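Local structure of hypothetical protein Llacc01001955 (1ZUJ) at residues 45-50 with 58-63; 81-86 with 138-143. The protein binds DNA, for which an N-terminal helix is required, as a twelve-chain Dps assembly that probably protects the cell in oxidative stress. All blocks are in the same frame, centred on the assembly; numbering follows the deposited sequence.

Interaction 1. Residues 45-50 with 58-63; sequences MQAGLY and IKFREI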
loop_
_atom_site.group_PDB
_atom_site.type_symbol
_atom_site.label_atom_id
_atom_site.label_comp_id
_atom_site.label_asym_id
_atom_site.label_seq_id
_atom_site.Cartn_x
_atom_site.Cartn_y
_atom_site.Cartn_z
ATOM N N MET A 45 -25.011 13.265 -11.248
ATOM C CA MET A 45 -25.267 13.430 -9.811
ATOM C C MET A 45 -26.732 13.197 -9.446
ATOM O O MET A 45 -27.038 12.695 -8.356
ATOM C CB MET A 45 -24.843 14.840 -9.372
ATOM C CG MET A 45 -24.318 14.942 -7.938
ATOM S SD MET A 45 -22.711 15.879 -7.719
ATOM C CE MET A 45 -23.315 17.209 -6.486
ATOM N N GLN A 46 -27.625 13.569 -10.368
ATOM C CA GLN A 46 -29.057 13.302 -10.241
ATOM C C GLN A 46 -29.293 11.820 -10.352
ATOM O O GLN A 46 -29.880 11.218 -9.462
ATOM C CB GLN A 46 -29.881 14.023 -11.335
ATOM C CG GLN A 46 -31.415 13.997 -11.100
ATOM C CD GLN A 46 -32.261 14.166 -12.361
ATOM O OE1 GLN A 46 -33.502 14.138 -12.289
ATOM N NE2 GLN A 46 -31.607 14.340 -13.504
ATOM N N ALA A 47 -28.844 11.261 -11.474
ATOM C CA ALA A 47 -29.044 9.852 -11.818
ATOM C C ALA A 47 -28.343 8.955 -10.828
ATOM O O ALA A 47 -28.853 7.909 -10.467
ATOM C CB ALA A 47 -28.548 9.574 -13.234
ATOM N N GLY A 48 -27.177 9.394 -10.374
ATOM C CA GLY A 48 -26.433 8.698 -9.346
ATOM C C GLY A 48 -27.138 8.656 -8.005
ATOM O O GLY A 48 -26.724 7.905 -7.128
ATOM N N LEU A 49 -28.174 9.473 -7.828
ATOM C CA LEU A 49 -28.999 9.424 -6.620
ATOM C C LEU A 49 -30.319 8.718 -6.826
ATOM O O LEU A 49 -30.863 8.188 -5.862
ATOM C CB LEU A 49 -29.278 10.835 -6.078
ATOM C CG LEU A 49 -28.253 11.439 -5.107
ATOM C CD1 LEU A 49 -28.855 12.635 -4.381
ATOM C CD2 LEU A 49 -27.738 10.413 -4.095
ATOM N N TYR A 50 -30.833 8.706 -8.058
ATOM C CA TYR A 50 -32.224 8.297 -8.306
ATOM C C TYR A 50 -32.423 7.014 -9.127
ATOM O O TYR A 50 -33.502 6.415 -9.080
ATOM C CB TYR A 50 -33.045 9.492 -8.859
ATOM C CG TYR A 50 -33.656 10.271 -7.713
ATOM C CD1 TYR A 50 -34.843 9.841 -7.111
ATOM C CD2 TYR A 50 -32.994 11.371 -7.150
ATOM C CE1 TYR A 50 -35.381 10.508 -5.999
ATOM C CE2 TYR A 50 -33.527 12.053 -6.035
ATOM C CZ TYR A 50 -34.722 11.613 -5.472
ATOM O OH TYR A 50 -35.268 12.271 -4.397
ATOM N N ILE A 58 -23.622 3.903 -9.465
ATOM C CA ILE A 58 -22.174 4.128 -9.263
ATOM C C ILE A 58 -21.457 4.552 -10.540
ATOM O O ILE A 58 -20.534 5.349 -10.461
ATOM C CB ILE A 58 -21.405 2.947 -8.476
ATOM C CG1 ILE A 58 -19.874 3.030 -8.652
ATOM C CG2 ILE A 58 -21.817 1.576 -8.893
ATOM C CD1 ILE A 58 -19.155 4.194 -7.849
ATOM N N LYS A 59 -21.865 4.070 -11.707
ATOM C CA LYS A 59 -21.209 4.516 -12.943
ATOM C C LYS A 59 -21.361 6.022 -13.049
ATOM O O LYS A 59 -20.403 6.725 -13.326
ATOM C CB LYS A 59 -21.812 3.843 -14.190
ATOM C CG LYS A 59 -20.816 3.352 -15.289
ATOM C CD LYS A 59 -19.380 3.897 -15.187
ATOM C CE LYS A 59 -18.583 3.675 -16.464
ATOM N NZ LYS A 59 -17.319 2.980 -16.150
ATOM N N PHE A 60 -22.590 6.491 -12.784
ATOM C CA PHE A 60 -22.957 7.916 -12.788
ATOM C C PHE A 60 -22.169 8.694 -11.760
ATOM O O PHE A 60 -21.644 9.751 -12.082
ATOM C CB PHE A 60 -24.460 8.127 -12.546
ATOM C CG PHE A 60 -25.353 7.540 -13.623
ATOM C CD1 PHE A 60 -24.981 7.557 -14.966
ATOM C CD2 PHE A 60 -26.570 6.960 -13.286
ATOM C CE1 PHE A 60 -25.796 7.011 -15.931
ATOM C CE2 PHE A 60 -27.391 6.408 -14.253
ATOM C CZ PHE A 60 -27.008 6.433 -15.569
ATOM N N ARG A 61 -22.052 8.187 -10.537
ATOM C CA ARG A 61 -21.303 8.923 -9.522
ATOM C C ARG A 61 -19.838 8.989 -9.896
ATOM O O ARG A 61 -19.075 9.751 -9.297
ATOM C CB ARG A 61 -21.417 8.277 -8.142
ATOM C CG ARG A 61 -22.813 8.138 -7.616
ATOM C CD ARG A 61 -22.860 7.971 -6.126
ATOM N NE ARG A 61 -24.208 7.649 -5.657
ATOM C CZ ARG A 61 -24.610 7.775 -4.391
ATOM N NH1 ARG A 61 -23.758 8.197 -3.457
ATOM N NH2 ARG A 61 -25.866 7.472 -4.059
ATOM N N GLU A 62 -19.458 8.161 -10.866
ATOM C CA GLU A 62 -18.071 7.982 -11.269
ATOM C C GLU A 62 -17.800 8.852 -12.484
ATOM O O GLU A 62 -16.803 9.557 -12.507
ATOM C CB GLU A 62 -17.786 6.484 -11.545
ATOM C CG GLU A 62 -16.373 6.112 -12.003
ATOM C CD GLU A 62 -16.359 5.272 -13.286
ATOM O OE1 GLU A 62 -15.755 5.717 -14.287
ATOM O OE2 GLU A 62 -16.950 4.163 -13.309
ATOM N N ILE A 63 -18.683 8.810 -13.483
ATOM C CA ILE A 63 -18.582 9.711 -14.625
ATOM C C ILE A 63 -18.673 11.139 -14.099
ATOM O O ILE A 63 -17.908 12.008 -14.530
ATOM C CB ILE A 63 -19.687 9.471 -15.671
ATOM C CG1 ILE A 63 -19.586 8.071 -16.295
ATOM C CG2 ILE A 63 -19.576 10.500 -16.780
ATOM C CD1 ILE A 63 -20.891 7.554 -16.876
#
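Ala47 sets its methyl over one face of the Phe60 ring, with CB 3.3 Å from Phe60 CD2 and 3.5 Å from Phe60 CE2. Phe60 reaches it with CG anti to its own carbonyl carbon (chi1 -63°), and Phe117 of helix 110-131 meets the same ring, as part of the bundle core. At Gly48 the backbones come closest, its CA lying 5.0 Å from Phe60 CA, and Phe60 CB packs 3.7 Å from Gly48 N. This is the helical hairpin of the ferritin-like four-helix bundle to which Dps proteins belong: the end of helix 26-50 and the start of helix 54-80, antiparallel at 156° with local axes 7.6 Å apart. Gly48 O, near the C-terminal end of its helix, accepts from Arg61 NE at 2.9 Å, the donor standing above the carbonyl plane, with an N-H...O angle of 138°, so the bond is not straight. A second, weak bond comes from Arg61 NH2. The arginine chain runs extended from CG to NE, and its NH1 makes a salt bridge with Glu76 of the second subunit. Leu49 crosses the arginine side chain at about a right angle, bringing CD2 to 3.5 Å from Arg61 NH2.

Interaction 2. Residues 81-86 with 138-143; sequences ENELVP and EEKFSL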
loop_
_atom_site.group_PDB
_atom_site.type_symbol
_atom_site.label_atom_id
_atom_site.label_comp_id
_atom_site.label_asym_id
_atom_site.label_seq_id
_atom_site.Cartn_x
_atom_site.Cartn_y
_atom_site.Cartn_z
ATOM N N GLU A 81 -2.744 29.257 -19.917
ATOM C CA GLU A 81 -2.583 29.979 -21.197
ATOM C C GLU A 81 -3.302 31.353 -21.198
ATOM O O GLU A 81 -4.087 31.644 -22.113
ATOM C CB GLU A 81 -3.107 29.116 -22.368
ATOM C CG GLU A 81 -2.124 28.057 -22.874
ATOM C CD GLU A 81 -1.418 28.442 -24.169
ATOM O OE1 GLU A 81 -1.897 29.355 -24.866
ATOM O OE2 GLU A 81 -0.373 27.833 -24.497
ATOM N N ASN A 82 -2.997 32.196 -20.202
ATOM C CA ASN A 82 -3.822 33.369 -19.831
ATOM C C ASN A 82 -5.106 33.592 -20.651
ATOM O O ASN A 82 -5.140 34.451 -21.531
ATOM C CB ASN A 82 -2.984 34.660 -19.816
ATOM C CG ASN A 82 -3.660 35.781 -19.031
ATOM O OD1 ASN A 82 -3.106 36.305 -18.059
ATOM N ND2 ASN A 82 -4.877 36.136 -19.439
ATOM N N GLU A 83 -6.148 32.820 -20.345
ATOM C CA GLU A 83 -7.448 32.955 -21.004
ATOM C C GLU A 83 -8.585 32.996 -19.983
ATOM O O GLU A 83 -8.397 32.695 -18.806
ATOM C CB GLU A 83 -7.667 31.818 -22.010
ATOM C CG GLU A 83 -7.371 32.193 -23.460
ATOM C CD GLU A 83 -8.619 32.490 -24.300
ATOM O OE1 GLU A 83 -8.497 32.429 -25.544
ATOM O OE2 GLU A 83 -9.711 32.789 -23.745
ATOM N N LEU A 84 -9.764 33.392 -20.443
ATOM C CA LEU A 84 -10.937 33.444 -19.581
ATOM C C LEU A 84 -11.466 32.031 -19.363
ATOM O O LEU A 84 -11.373 31.178 -20.250
ATOM C CB LEU A 84 -12.032 34.390 -20.151
ATOM C CG LEU A 84 -13.322 33.944 -20.901
ATOM C CD1 LEU A 84 -13.037 33.233 -22.245
ATOM C CD2 LEU A 84 -14.294 33.109 -20.033
ATOM N N VAL A 85 -12.011 31.796 -18.172
ATOM C CA VAL A 85 -12.697 30.548 -17.853
ATOM C C VAL A 85 -13.966 30.888 -17.083
ATOM O O VAL A 85 -13.916 31.653 -16.123
ATOM C CB VAL A 85 -11.805 29.594 -16.981
ATOM C CG1 VAL A 85 -12.553 28.322 -16.596
ATOM C CG2 VAL A 85 -10.518 29.233 -17.712
ATOM N N PRO A 86 -15.101 30.341 -17.498
ATOM C CA PRO A 86 -16.332 30.412 -16.697
ATOM C C PRO A 86 -16.132 30.039 -15.220
ATOM O O PRO A 86 -15.196 29.321 -14.877
ATOM C CB PRO A 86 -17.250 29.404 -17.390
ATOM C CG PRO A 86 -16.819 29.419 -18.802
ATOM C CD PRO A 86 -15.326 29.657 -18.782
ATOM N N GLU A 138 -4.435 28.213 -32.933
ATOM C CA GLU A 138 -3.779 29.198 -32.058
ATOM C C GLU A 138 -2.427 28.694 -31.575
ATOM O O GLU A 138 -1.683 29.445 -30.927
ATOM C CB GLU A 138 -4.632 29.602 -30.832
ATOM C CG GLU A 138 -6.138 29.384 -30.953
ATOM C CD GLU A 138 -6.975 30.305 -30.074
ATOM O OE1 GLU A 138 -6.474 30.798 -29.031
ATOM O OE2 GLU A 138 -8.155 30.530 -30.438
ATOM N N GLU A 139 -2.114 27.432 -31.886
ATOM C CA GLU A 139 -0.879 26.799 -31.447
ATOM C C GLU A 139 -0.757 26.932 -29.924
ATOM O O GLU A 139 0.304 27.259 -29.405
ATOM C CB GLU A 139 0.345 27.368 -32.191
ATOM C CG GLU A 139 0.557 26.801 -33.602
ATOM C CD GLU A 139 1.623 27.559 -34.411
ATOM O OE1 GLU A 139 1.271 28.596 -35.021
ATOM O OE2 GLU A 139 2.810 27.133 -34.450
ATOM N N LYS A 140 -1.875 26.710 -29.231
ATOM C CA LYS A 140 -1.884 26.506 -27.792
ATOM C C LYS A 140 -1.569 25.030 -27.648
ATOM O O LYS A 140 -2.431 24.185 -27.897
ATOM C CB LYS A 140 -3.262 26.814 -27.182
ATOM C CG LYS A 140 -3.903 28.160 -27.592
ATOM C CD LYS A 140 -4.309 29.062 -26.385
ATOM C CE LYS A 140 -5.760 29.577 -26.449
ATOM N NZ LYS A 140 -5.896 31.081 -26.423
ATOM N N PHE A 141 -0.334 24.706 -27.287
ATOM C CA PHE A 141 0.172 23.346 -27.495
ATOM C C PHE A 141 -0.290 22.341 -26.437
ATOM O O PHE A 141 -0.889 21.315 -26.772
ATOM C CB PHE A 141 1.703 23.348 -27.591
ATOM C CG PHE A 141 2.249 23.977 -28.860
ATOM C CD1 PHE A 141 3.387 24.776 -28.810
ATOM C CD2 PHE A 141 1.644 23.759 -30.101
ATOM C CE1 PHE A 141 3.908 25.359 -29.963
ATOM C CE2 PHE A 141 2.164 24.342 -31.268
ATOM C CZ PHE A 141 3.298 25.143 -31.197
ATOM N N SER A 142 -0.010 22.636 -25.170
ATOM C CA SER A 142 -0.403 21.755 -24.067
ATOM C C SER A 142 -1.894 21.424 -24.121
ATOM O O SER A 142 -2.290 20.269 -23.992
ATOM C CB SER A 142 -0.062 22.398 -22.719
ATOM O OG SER A 142 -0.782 21.794 -21.656
ATOM N N LEU A 143 -2.707 22.454 -24.331
ATOM C CA LEU A 143 -4.159 22.329 -24.296
ATOM C C LEU A 143 -4.691 21.404 -25.364
ATOM O O LEU A 143 -5.740 20.823 -25.174
ATOM C CB LEU A 143 -4.819 23.703 -24.449
ATOM C CG LEU A 143 -6.348 23.783 -24.321
ATOM C CD1 LEU A 143 -6.815 23.727 -22.867
ATOM C CD2 LEU A 143 -6.886 25.054 -25.020
#
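A salt-bridge network of Glu83, Lys140 and Glu138 joins the loop after helix 54-80 to the turn that leads into helix 141-165, the last long helix of the ferritin-like bundle. Lys140 carries the contact from the turn. Its CG is anti to the carbonyl carbon (chi1 -49°), and bends further out bring NZ to the two carboxylates. Across the contact NZ lies 3.1 Å from Glu83 OE1, on the anti lone pair, away from the other carboxylate oxygen. Within its own segment NZ is 2.7 Å from Glu138 OE1, met almost in line with the C-O bond. The ammonium therefore sits between two acids whose OE1 atoms, Glu83 OE1 and Glu138 OE1, are 4.3 Å apart, and its charge probably offsets their repulsion. Glu83 OE1 also shares a hydrogen bond with Thr25 of the same chain, which adds a further hold on this carboxylate. Glu81 crosses the lysine chain obliquely, its CD 3.9 Å from Lys140 CB, though the exact fit of this pair is doubtful. A methionine in place of Lys140 would probably leave the two carboxylates close together without the cation that bridges them. The network thus ties the loop after helix 54-80 to the start of helix 141-165 at one end of the ferritin-like four-helix bundle of Dps proteins.

How the interactions relate
Interaction 1 closes before interaction 2 opens along the chain, and helix 54-80 connects them: residues 58-63 lie near its start, while residues 81-86 follow its end. The two contacts are on opposite sides of the chain's centre, 30 Å apart between centres and about 17 Å between nearest atoms, without touching. Interaction 1 is buried and pairs helix 26-50 with helix 54-80; interaction 2 is a surface contact that brings in the start of helix 141-165. Both touch the second subunit, where Tyr50 and Val85 of different chains share a weak hydrogen bond. Opposite ends of the bundle thus come together at the subunit interface, within the twelve-chain Dps assembly.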